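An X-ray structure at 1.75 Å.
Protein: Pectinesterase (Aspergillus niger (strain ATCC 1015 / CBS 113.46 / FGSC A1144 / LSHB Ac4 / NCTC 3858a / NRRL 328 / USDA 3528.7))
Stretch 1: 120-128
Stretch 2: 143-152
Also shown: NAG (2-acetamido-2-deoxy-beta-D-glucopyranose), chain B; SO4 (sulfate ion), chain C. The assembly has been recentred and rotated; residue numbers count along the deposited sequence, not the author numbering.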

ATOM      1  N   ALA A 120      -0.902  -3.151  -8.798  1.00 14.45           N
ATOM      2  CA  ALA A 120      -0.803  -4.405  -8.045  1.00 14.56           C
ATOM      3  C   ALA A 120      -2.040  -4.578  -7.176  1.00 14.13           C
ATOM      4  O   ALA A 120      -2.765  -5.546  -7.335  1.00 14.19           O
ATOM      5  CB  ALA A 120       0.456  -4.443  -7.210  1.00 14.26           C
ATOM      6  N   LEU A 121      -2.305  -3.629  -6.287  1.00 13.86           N
ATOM      7  CA  LEU A 121      -3.505  -3.678  -5.459  1.00 14.20           C
ATOM      8  C   LEU A 121      -4.183  -2.323  -5.399  1.00 14.97           C
ATOM      9  O   LEU A 121      -3.511  -1.285  -5.303  1.00 14.58           O
ATOM     10  CB  LEU A 121      -3.209  -4.191  -4.039  1.00 14.23           C
ATOM     11  CG  LEU A 121      -4.434  -4.309  -3.114  1.00 13.93           C
ATOM     12  CD1 LEU A 121      -4.334  -5.513  -2.201  1.00 14.29           C
ATOM     13  CD2 LEU A 121      -4.648  -3.046  -2.295  1.00 13.67           C
ATOM     14  N   VAL A 122      -5.513  -2.328  -5.524  1.00 15.37           N
ATOM     15  CA  VAL A 122      -6.276  -1.117  -5.279  1.00 16.26           C
ATOM     16  C   VAL A 122      -7.075  -1.310  -3.996  1.00 15.70           C
ATOM     17  O   VAL A 122      -7.764  -2.331  -3.801  1.00 15.79           O
ATOM     18  CB  VAL A 122      -7.160  -0.655  -6.475  1.00 17.56           C
ATOM     19  CG1 VAL A 122      -7.963  -1.780  -7.067  1.00 17.97           C
ATOM     20  CG2 VAL A 122      -8.087   0.488  -6.063  1.00 17.68           C
ATOM     21  N   GLY A 123      -6.944  -0.330  -3.122  1.00 14.85           N
ATOM     22  CA  GLY A 123      -7.749  -0.245  -1.922  1.00 14.49           C
ATOM     23  C   GLY A 123      -8.825   0.790  -2.110  1.00 14.84           C
ATOM     24  O   GLY A 123      -8.529   1.975  -2.227  1.00 14.96           O
ATOM     25  N   ASN A 124     -10.078   0.349  -2.160  1.00 15.42           N
ATOM     26  CA  ASN A 124     -11.198   1.257  -2.426  1.00 16.06           C
ATOM     27  C   ASN A 124     -12.373   0.954  -1.503  1.00 16.70           C
ATOM     28  O   ASN A 124     -13.461   0.581  -1.948  1.00 17.13           O
ATOM     29  CB  ASN A 124     -11.584   1.175  -3.904  1.00 16.40           C
ATOM     30  CG  ASN A 124     -12.638   2.186  -4.299  1.00 17.29           C
ATOM     31  OD1 ASN A 124     -12.787   3.226  -3.668  1.00 17.55           O
ATOM     32  ND2 ASN A 124     -13.389   1.871  -5.341  1.00 18.34           N
ATOM     33  N   ALA A 125     -12.125   1.146  -0.217  1.00 17.32           N
ATOM     34  CA  ALA A 125     -13.080   0.878   0.859  1.00 18.16           C
ATOM     35  C   ALA A 125     -12.490   1.383   2.181  1.00 18.56           C
ATOM     36  O   ALA A 125     -11.324   1.778   2.256  1.00 17.81           O
ATOM     37  CB  ALA A 125     -13.377  -0.609   0.951  1.00 19.48           C
ATOM     38  N   ASP A 126     -13.303   1.382   3.226  1.00 18.65           N
ATOM     39  CA  ASP A 126     -12.870   1.887   4.527  1.00 18.71           C
ATOM     40  C   ASP A 126     -12.393   0.784   5.472  1.00 18.24           C
ATOM     41  O   ASP A 126     -12.779  -0.380   5.351  1.00 18.49           O
ATOM     42  CB  ASP A 126     -14.019   2.623   5.225  1.00 19.82           C
ATOM     43  CG  ASP A 126     -14.338   3.966   4.602  1.00 21.43           C
ATOM     44  OD1 ASP A 126     -13.409   4.750   4.297  1.00 20.78           O
ATOM     45  OD2 ASP A 126     -15.546   4.263   4.463  1.00 22.21           O
ATOM     46  N   GLN A 127     -11.586   1.196   6.444  1.00 17.77           N
ATOM     47  CA  GLN A 127     -11.031   0.318   7.474  1.00 18.28           C
ATOM     48  C   GLN A 127     -10.294  -0.878   6.882  1.00 16.91           C
ATOM     49  O   GLN A 127     -10.514  -2.025   7.281  1.00 16.75           O
ATOM     50  CB  GLN A 127     -12.137  -0.103   8.454  1.00 20.25           C
ATOM     51  CG  GLN A 127     -12.830   1.121   9.015  1.00 22.87           C
ATOM     52  CD  GLN A 127     -13.656   0.885  10.260  1.00 26.28           C
ATOM     53  OE1 GLN A 127     -13.912  -0.248  10.676  1.00 28.51           O
ATOM     54  NE2 GLN A 127     -14.085   1.984  10.871  1.00 28.37           N
ATOM     55  N   LEU A 128      -9.445  -0.598   5.896  1.00 15.88           N
ATOM     56  CA  LEU A 128      -8.597  -1.612   5.277  1.00 15.59           C
ATOM     57  C   LEU A 128      -7.286  -1.734   6.019  1.00 15.96           C
ATOM     58  O   LEU A 128      -6.583  -0.731   6.244  1.00 16.27           O
ATOM     59  CB  LEU A 128      -8.319  -1.277   3.812  1.00 15.25           C
ATOM     60  CG  LEU A 128      -9.579  -1.107   2.961  1.00 15.15           C
ATOM     61  CD1 LEU A 128      -9.182  -0.924   1.497  1.00 14.82           C
ATOM     62  CD2 LEU A 128     -10.546  -2.282   3.130  1.00 15.99           C
ATOM     63  N   TYR A 143      -2.628   1.484  -5.439  1.00 13.04           N
ATOM     64  CA  TYR A 143      -3.654   2.474  -5.674  1.00 13.57           C
ATOM     65  C   TYR A 143      -4.451   2.595  -4.405  1.00 13.75           C
ATOM     66  O   TYR A 143      -5.361   1.809  -4.181  1.00 13.41           O
ATOM     67  CB  TYR A 143      -4.530   2.038  -6.830  1.00 13.89           C
ATOM     68  CG  TYR A 143      -5.490   3.067  -7.401  1.00 14.53           C
ATOM     69  CD1 TYR A 143      -5.507   4.400  -6.978  1.00 15.00           C
ATOM     70  CD2 TYR A 143      -6.374   2.700  -8.394  1.00 14.79           C
ATOM     71  CE1 TYR A 143      -6.394   5.323  -7.539  1.00 15.71           C
ATOM     72  CE2 TYR A 143      -7.249   3.609  -8.964  1.00 15.83           C
ATOM     73  CZ  TYR A 143      -7.251   4.922  -8.542  1.00 16.59           C
ATOM     74  OH  TYR A 143      -8.147   5.818  -9.122  1.00 18.15           O
ATOM     75  N   VAL A 144      -4.045   3.536  -3.545  1.00 13.28           N
ATOM     76  CA  VAL A 144      -4.799   3.816  -2.326  1.00 14.07           C
ATOM     77  C   VAL A 144      -5.920   4.798  -2.721  1.00 13.94           C
ATOM     78  O   VAL A 144      -5.855   5.995  -2.485  1.00 13.47           O
ATOM     79  CB  VAL A 144      -3.894   4.303  -1.182  1.00 13.39           C
ATOM     80  CG1 VAL A 144      -2.935   3.177  -0.789  1.00 13.69           C
ATOM     81  CG2 VAL A 144      -3.095   5.559  -1.524  1.00 13.45           C
ATOM     82  N   LYS A 145      -6.928   4.255  -3.381  1.00 14.24           N
ATOM     83  CA  LYS A 145      -7.858   5.063  -4.150  1.00 14.91           C
ATOM     84  C   LYS A 145      -8.770   5.901  -3.271  1.00 15.32           C
ATOM     85  O   LYS A 145      -8.958   7.103  -3.507  1.00 14.99           O
ATOM     86  CB  LYS A 145      -8.704   4.156  -5.065  1.00 15.77           C
ATOM     87  CG  LYS A 145      -9.762   4.911  -5.851  1.00 16.54           C
ATOM     88  CD  LYS A 145     -10.482   3.982  -6.822  1.00 17.79           C
ATOM     89  CE  LYS A 145     -11.297   4.799  -7.809  1.00 19.50           C
ATOM     90  NZ  LYS A 145     -12.128   3.908  -8.643  1.00 20.65           N
ATOM     91  N   ALA A 146      -9.359   5.253  -2.269  1.00 15.13           N
ATOM     92  CA  ALA A 146     -10.264   5.937  -1.352  1.00 15.52           C
ATOM     93  C   ALA A 146     -10.436   5.143  -0.072  1.00 15.85           C
ATOM     94  O   ALA A 146     -10.184   3.933  -0.036  1.00 16.25           O
ATOM     95  CB  ALA A 146     -11.621   6.149  -2.004  1.00 16.03           C
ATOM     96  N   GLY A 147     -10.915   5.832   0.956  1.00 15.96           N
ATOM     97  CA  GLY A 147     -11.187   5.232   2.249  1.00 16.50           C
ATOM     98  C   GLY A 147     -10.020   5.242   3.221  1.00 16.52           C
ATOM     99  O   GLY A 147      -8.888   5.575   2.857  1.00 17.67           O
ATOM    100  N   THR A 148     -10.309   4.872   4.463  1.00 16.69           N
ATOM    101  CA  THR A 148      -9.308   4.841   5.518  1.00 16.57           C
ATOM    102  C   THR A 148      -8.564   3.516   5.443  1.00 16.16           C
ATOM    103  O   THR A 148      -9.178   2.454   5.321  1.00 16.10           O
ATOM    104  CB  THR A 148      -9.942   5.039   6.896  1.00 17.34           C
ATOM    105  OG1 THR A 148     -11.025   4.127   7.064  1.00 17.16           O
ATOM    106  CG2 THR A 148     -10.457   6.463   7.019  1.00 17.71           C
ATOM    107  N   GLN A 149      -7.237   3.593   5.451  1.00 16.35           N
ATOM    108  CA  GLN A 149      -6.403   2.431   5.225  1.00 15.88           C
ATOM    109  C   GLN A 149      -5.173   2.493   6.098  1.00 16.70           C
ATOM    110  O   GLN A 149      -4.630   3.586   6.354  1.00 16.33           O
ATOM    111  CB  GLN A 149      -5.992   2.334   3.758  1.00 16.14           C
ATOM    112  CG  GLN A 149      -7.161   2.354   2.798  1.00 16.56           C
ATOM    113  CD  GLN A 149      -6.764   2.180   1.342  1.00 16.90           C
ATOM    114  OE1 GLN A 149      -5.732   1.588   1.010  1.00 16.63           O
ATOM    115  NE2 GLN A 149      -7.619   2.656   0.460  1.00 17.10           N
ATOM    116  N   TYR A 150      -4.727   1.313   6.521  1.00 16.05           N
ATOM    117  CA  TYR A 150      -3.601   1.173   7.421  1.00 16.87           C
ATOM    118  C   TYR A 150      -2.685   0.057   6.919  1.00 16.12           C
ATOM    119  O   TYR A 150      -3.145  -1.058   6.668  1.00 16.40           O
ATOM    120  CB  TYR A 150      -4.127   0.885   8.835  1.00 17.26           C
ATOM    121  CG  TYR A 150      -3.071   0.616   9.875  1.00 18.81           C
ATOM    122  CD1 TYR A 150      -2.408   1.650  10.505  1.00 19.56           C
ATOM    123  CD2 TYR A 150      -2.749  -0.686  10.244  1.00 19.00           C
ATOM    124  CE1 TYR A 150      -1.443   1.394  11.472  1.00 19.93           C
ATOM    125  CE2 TYR A 150      -1.800  -0.949  11.209  1.00 19.73           C
ATOM    126  CZ  TYR A 150      -1.145   0.085  11.811  1.00 20.33           C
ATOM    127  OH  TYR A 150      -0.207  -0.195  12.760  1.00 20.24           O
ATOM    128  N   TYR A 151      -1.404   0.385   6.738  1.00 15.69           N
ATOM    129  CA  TYR A 151      -0.390  -0.561   6.261  1.00 15.37           C
ATOM    130  C   TYR A 151       0.708  -0.628   7.305  1.00 15.52           C
ATOM    131  O   TYR A 151       1.312   0.388   7.618  1.00 15.64           O
ATOM    132  CB  TYR A 151       0.214  -0.124   4.903  1.00 15.30           C
ATOM    133  CG  TYR A 151      -0.781  -0.132   3.761  1.00 14.59           C
ATOM    134  CD1 TYR A 151      -1.755   0.853   3.654  1.00 14.44           C
ATOM    135  CD2 TYR A 151      -0.750  -1.129   2.793  1.00 14.49           C
ATOM    136  CE1 TYR A 151      -2.682   0.831   2.631  1.00 14.06           C
ATOM    137  CE2 TYR A 151      -1.673  -1.160   1.752  1.00 14.17           C
ATOM    138  CZ  TYR A 151      -2.651  -0.182   1.686  1.00 14.10           C
ATOM    139  OH  TYR A 151      -3.567  -0.195   0.665  1.00 13.59           O
ATOM    140  N   SER A 152       0.961  -1.827   7.836  1.00 15.53           N
ATOM    141  CA  SER A 152       2.000  -2.022   8.837  1.00 15.34           C
ATOM    142  C   SER A 152       2.983  -3.106   8.444  1.00 15.42           C
ATOM    143  O   SER A 152       2.586  -4.215   8.102  1.00 14.70           O
ATOM    144  CB  SER A 152       1.395  -2.409  10.198  1.00 15.95           C
ATOM    145  OG  SER A 152       2.444  -2.455  11.153  1.00 16.64           O
TER
HETATM  146  C1  NAG B 401     -17.051  -5.087  11.186  0.60 37.32           C
HETATM  147  C2  NAG B 401     -17.545  -5.582  12.535  0.60 37.90           C
HETATM  148  C3  NAG B 401     -17.624  -4.347  13.428  0.60 38.65           C
HETATM  149  C4  NAG B 401     -16.261  -3.625  13.456  0.60 37.83           C
HETATM  150  C5  NAG B 401     -15.613  -3.485  12.064  0.60 35.88           C
HETATM  151  C6  NAG B 401     -14.145  -3.087  12.129  0.60 34.64           C
HETATM  152  C7  NAG B 401     -18.913  -7.649  12.590  0.60 38.51           C
HETATM  153  C8  NAG B 401     -20.263  -8.282  12.381  0.60 38.99           C
HETATM  154  N2  NAG B 401     -18.794  -6.328  12.380  0.60 37.94           N
HETATM  155  O3  NAG B 401     -18.042  -4.723  14.728  0.60 39.24           O
HETATM  156  O4  NAG B 401     -16.392  -2.335  14.037  0.60 37.15           O
HETATM  157  O5  NAG B 401     -15.699  -4.693  11.343  0.60 35.98           O
HETATM  158  O6  NAG B 401     -13.665  -2.851  10.818  0.60 32.28           O
HETATM  159  O7  NAG B 401     -17.984  -8.371  12.943  0.60 39.61           O
HETATM  160  S   SO4 C 402       1.723   2.486  14.218  1.00 29.92           S
HETATM  161  O1  SO4 C 402       2.701   1.860  15.156  1.00 30.72           O
HETATM  162  O2  SO4 C 402       2.274   2.408  12.839  1.00 27.52           O
HETATM  163  O3  SO4 C 402       0.393   1.822  14.274  1.00 28.60           O
HETATM  164  O4  SO4 C 402       1.522   3.897  14.628  1.00 27.02           O

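The two stretches run side by side as parallel strands in two short ladders, with loops between them and a register shift of one residue. In the first, Tyr 143 N donates to Leu 121 O (2.9 Å) and Gly 123 N donates to Tyr 143 O (2.9 Å). In the second, Leu 128 N donates to Thr 148 O (3.1 Å) and Tyr 150 N to Leu 128 O (2.8 Å).

Gln 149 links the ladders with its side chain. Its chi1 is m and its chi2 t, which brings the amide close to Gly 123. NE2 of Gln 149 makes a weak hydrogen bond to Gly 123 O (2.9 Å) and also donates to Ala 146 O of its own stretch (2.9 Å). Gln 149 OE1 accepts from Tyr 151 OH (2.8 Å), so both ends of the amide are engaged and its orientation is well supported. Gly 123 leaves room for this group: a CB there would lie 2.6 Å from Gln 149 OE1, a clash. Leu 128, m then t, packs CD1 against Gln 149 CD at 3.9 Å.

Between the ladders, Asp 126 and Thr 148 join the stretches. Asp 126 points its CB sideways, but its chi1 of m brings OD1 within 3.1 Å of Thr 148 N, which donates to it. Thr 148 adopts p, and its OG1 accepts from Gln 127 N (3.0 Å). A CB on Gly 147 would lie 2.0 Å from Ala 125 O, a clash, and the backbone angles alone call for glycine.

Val 122 and Tyr 143 share a face of the sheet. Val 122 CG2 meets Tyr 143 CD2 at 3.6 Å, oblique to the ring. Lys 145 is extended, all t; Lys 145 CD passes 3.8 Å from Asn 124 CG, and NZ is hydrogen-bonded elsewhere in the structure.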